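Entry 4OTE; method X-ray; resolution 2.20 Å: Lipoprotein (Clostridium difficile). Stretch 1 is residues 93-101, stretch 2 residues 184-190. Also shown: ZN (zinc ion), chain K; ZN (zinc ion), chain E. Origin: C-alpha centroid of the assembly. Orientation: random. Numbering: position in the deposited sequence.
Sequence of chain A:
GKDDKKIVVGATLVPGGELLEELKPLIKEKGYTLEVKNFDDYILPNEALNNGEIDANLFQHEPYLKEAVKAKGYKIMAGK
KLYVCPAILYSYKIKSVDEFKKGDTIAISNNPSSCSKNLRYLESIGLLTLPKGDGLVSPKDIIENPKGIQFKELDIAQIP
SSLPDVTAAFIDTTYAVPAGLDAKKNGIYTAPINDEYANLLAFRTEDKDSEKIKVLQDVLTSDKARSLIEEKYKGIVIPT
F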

# COMPACT_ATOMS: atom_id res chain seq x y z
N LYS A 93 15.70 11.89 -11.98
CA LYS A 93 17.04 11.99 -12.57
C LYS A 93 17.32 11.00 -13.70
O LYS A 93 18.15 11.28 -14.56
CB LYS A 93 18.08 11.85 -11.45
CG LYS A 93 17.91 12.90 -10.37
CD LYS A 93 18.97 12.81 -9.29
CE LYS A 93 18.70 13.82 -8.18
NZ LYS A 93 19.71 13.74 -7.10
N ILE A 94 16.63 9.85 -13.71
CA ILE A 94 16.76 8.87 -14.79
C ILE A 94 15.39 8.37 -15.24
O ILE A 94 14.42 8.44 -14.48
CB ILE A 94 17.63 7.67 -14.38
CG1 ILE A 94 17.06 6.97 -13.14
CG2 ILE A 94 19.06 8.13 -14.11
CD1 ILE A 94 17.79 5.70 -12.77
N LYS A 95 15.32 7.85 -16.46
CA LYS A 95 14.07 7.35 -17.03
C LYS A 95 14.01 5.82 -17.12
O LYS A 95 12.94 5.25 -17.30
CB LYS A 95 13.84 7.94 -18.43
CG LYS A 95 13.74 9.46 -18.45
CD LYS A 95 12.69 9.96 -19.43
CE LYS A 95 11.29 9.89 -18.81
NZ LYS A 95 10.22 10.20 -19.79
N SER A 96 15.16 5.16 -16.99
CA SER A 96 15.22 3.70 -17.04
C SER A 96 16.14 3.19 -15.94
O SER A 96 17.11 3.85 -15.57
CB SER A 96 15.75 3.24 -18.40
OG SER A 96 15.90 1.83 -18.47
N VAL A 97 15.83 2.00 -15.42
CA VAL A 97 16.71 1.33 -14.45
C VAL A 97 18.06 0.96 -15.07
O VAL A 97 19.03 0.73 -14.36
CB VAL A 97 16.08 0.07 -13.81
CG1 VAL A 97 14.77 0.42 -13.12
CG2 VAL A 97 15.87 -1.03 -14.85
N ASP A 98 18.11 0.89 -16.40
CA ASP A 98 19.37 0.68 -17.13
C ASP A 98 20.39 1.80 -16.91
O ASP A 98 21.58 1.60 -17.15
CB ASP A 98 19.11 0.53 -18.63
CG ASP A 98 18.31 -0.71 -18.98
OD1 ASP A 98 18.28 -1.66 -18.17
OD2 ASP A 98 17.70 -0.74 -20.07
N GLU A 99 19.93 2.97 -16.47
CA GLU A 99 20.79 4.15 -16.33
C GLU A 99 21.45 4.28 -14.95
O GLU A 99 22.18 5.24 -14.71
CB GLU A 99 20.00 5.42 -16.65
CG GLU A 99 19.46 5.44 -18.08
CD GLU A 99 18.77 6.74 -18.45
OE1 GLU A 99 17.73 7.06 -17.83
OE2 GLU A 99 19.25 7.42 -19.37
N PHE A 100 21.21 3.32 -14.05
CA PHE A 100 21.90 3.31 -12.75
C PHE A 100 23.41 3.15 -12.95
O PHE A 100 23.86 2.42 -13.83
CB PHE A 100 21.36 2.20 -11.83
CG PHE A 100 20.09 2.57 -11.10
CD1 PHE A 100 20.05 3.66 -10.25
CD2 PHE A 100 18.94 1.80 -11.26
CE1 PHE A 100 18.88 4.00 -9.58
CE2 PHE A 100 17.77 2.14 -10.59
CZ PHE A 100 17.74 3.24 -9.75
N LYS A 101 24.18 3.85 -12.12
CA LYS A 101 25.65 3.82 -12.18
C LYS A 101 26.24 3.88 -10.77
O LYS A 101 25.50 4.05 -9.80
CB LYS A 101 26.18 4.99 -13.03
CG LYS A 101 25.61 6.35 -12.65
CD LYS A 101 26.64 7.46 -12.81
CE LYS A 101 26.02 8.85 -12.71
NZ LYS A 101 25.11 9.03 -11.55
N LYS A 184 3.31 7.73 -14.72
CA LYS A 184 3.51 7.76 -16.16
C LYS A 184 4.73 8.60 -16.51
O LYS A 184 5.55 8.22 -17.34
CB LYS A 184 2.27 8.32 -16.87
N LYS A 185 4.86 9.75 -15.84
CA LYS A 185 5.96 10.68 -16.09
C LYS A 185 7.27 10.24 -15.43
O LYS A 185 8.31 10.22 -16.08
CB LYS A 185 5.56 12.07 -15.60
CG LYS A 185 6.59 13.17 -15.86
CD LYS A 185 6.19 14.45 -15.16
CE LYS A 185 7.35 15.43 -15.09
NZ LYS A 185 7.08 16.52 -14.11
N ASN A 186 7.21 9.88 -14.15
CA ASN A 186 8.41 9.70 -13.33
C ASN A 186 8.67 8.30 -12.77
O ASN A 186 9.65 8.09 -12.06
CB ASN A 186 8.39 10.72 -12.19
CG ASN A 186 8.75 12.11 -12.66
OD1 ASN A 186 7.89 12.95 -12.87
ND2 ASN A 186 10.04 12.33 -12.87
N GLY A 187 7.81 7.34 -13.10
CA GLY A 187 8.01 5.96 -12.68
C GLY A 187 8.94 5.25 -13.65
O GLY A 187 8.79 5.39 -14.86
N ILE A 188 9.90 4.49 -13.12
CA ILE A 188 10.84 3.75 -13.96
C ILE A 188 10.71 2.23 -13.80
O ILE A 188 11.32 1.47 -14.54
CB ILE A 188 12.30 4.19 -13.72
CG1 ILE A 188 12.78 3.81 -12.31
CG2 ILE A 188 12.44 5.69 -13.93
CD1 ILE A 188 14.25 4.12 -12.08
N TYR A 189 9.92 1.79 -12.83
CA TYR A 189 9.71 0.37 -12.59
C TYR A 189 8.47 0.20 -11.73
O TYR A 189 8.29 0.91 -10.74
CB TYR A 189 10.93 -0.26 -11.90
CG TYR A 189 10.67 -1.64 -11.34
CD1 TYR A 189 10.71 -2.77 -12.16
CD2 TYR A 189 10.37 -1.82 -9.99
CE1 TYR A 189 10.47 -4.03 -11.65
CE2 TYR A 189 10.12 -3.08 -9.48
CZ TYR A 189 10.18 -4.18 -10.31
OH TYR A 189 9.93 -5.43 -9.79
N THR A 190 7.62 -0.75 -12.12
CA THR A 190 6.46 -1.13 -11.33
C THR A 190 6.62 -2.59 -10.95
O THR A 190 7.02 -3.41 -11.77
CB THR A 190 5.16 -0.95 -12.14
OG1 THR A 190 5.13 0.37 -12.69
CG2 THR A 190 3.93 -1.16 -11.26
ZN ZN K . 16.54 -3.19 -19.26
ZN ZN E . 18.05 8.60 -20.12
O HOH W 1 13.29 1.11 -16.31
O HOH W 2 17.03 -3.19 -21.16
O HOH W 3 15.89 -3.82 -16.88
O HOH W 4 18.02 -4.47 -18.75
O HOH W 5 14.49 -4.70 -19.33

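One aliphatic side chain can dominate the packing of a loop against a strand without any direct hydrogen bond between them, and this lipoprotein offers a compact example. Along stretch 2, the helix that ends at Asn186 contributes little: the aliphatic CE of Lys95 lies 4.1 Å from the carbonyl O of Lys185, a peripheral contact. Gly187, the first residue to leave helical geometry, begins the strand and brings the chain to Ile188, whose CA lies 5.4 Å from the CA of Ser96, the nearest pair of CA atoms between the stretches. Ile188 points toward the loop and dominates the contact. Its CG2 packs against the backbone, 3.4 Å from both Ile94 O and Lys95 O, while its CD1 enters an apolar pocket, 3.9 Å from Ile94 CD1, 3.9 Å from Val97 CG1 and 4.3 Å from Phe100 CZ. The polar link is indirect: water 1 accepts from Val97 N (2.8 Å) and donates to Ile188 O (2.7 Å), satisfying both backbone groups. Tyr189 adds its CB, 4.1 Å from Val97 CG1, before its ring leads away; Thr190 is out of reach. Stretch 1, a loop with a 3-10 segment at Val97 to Glu99, supplies its own bracing, with Glu99 OE1 accepting from Lys95 N (2.9 Å) and Glu99 N donating to Ser96 O (3.1 Å), so Ile188 meets a surface organised by local bonds.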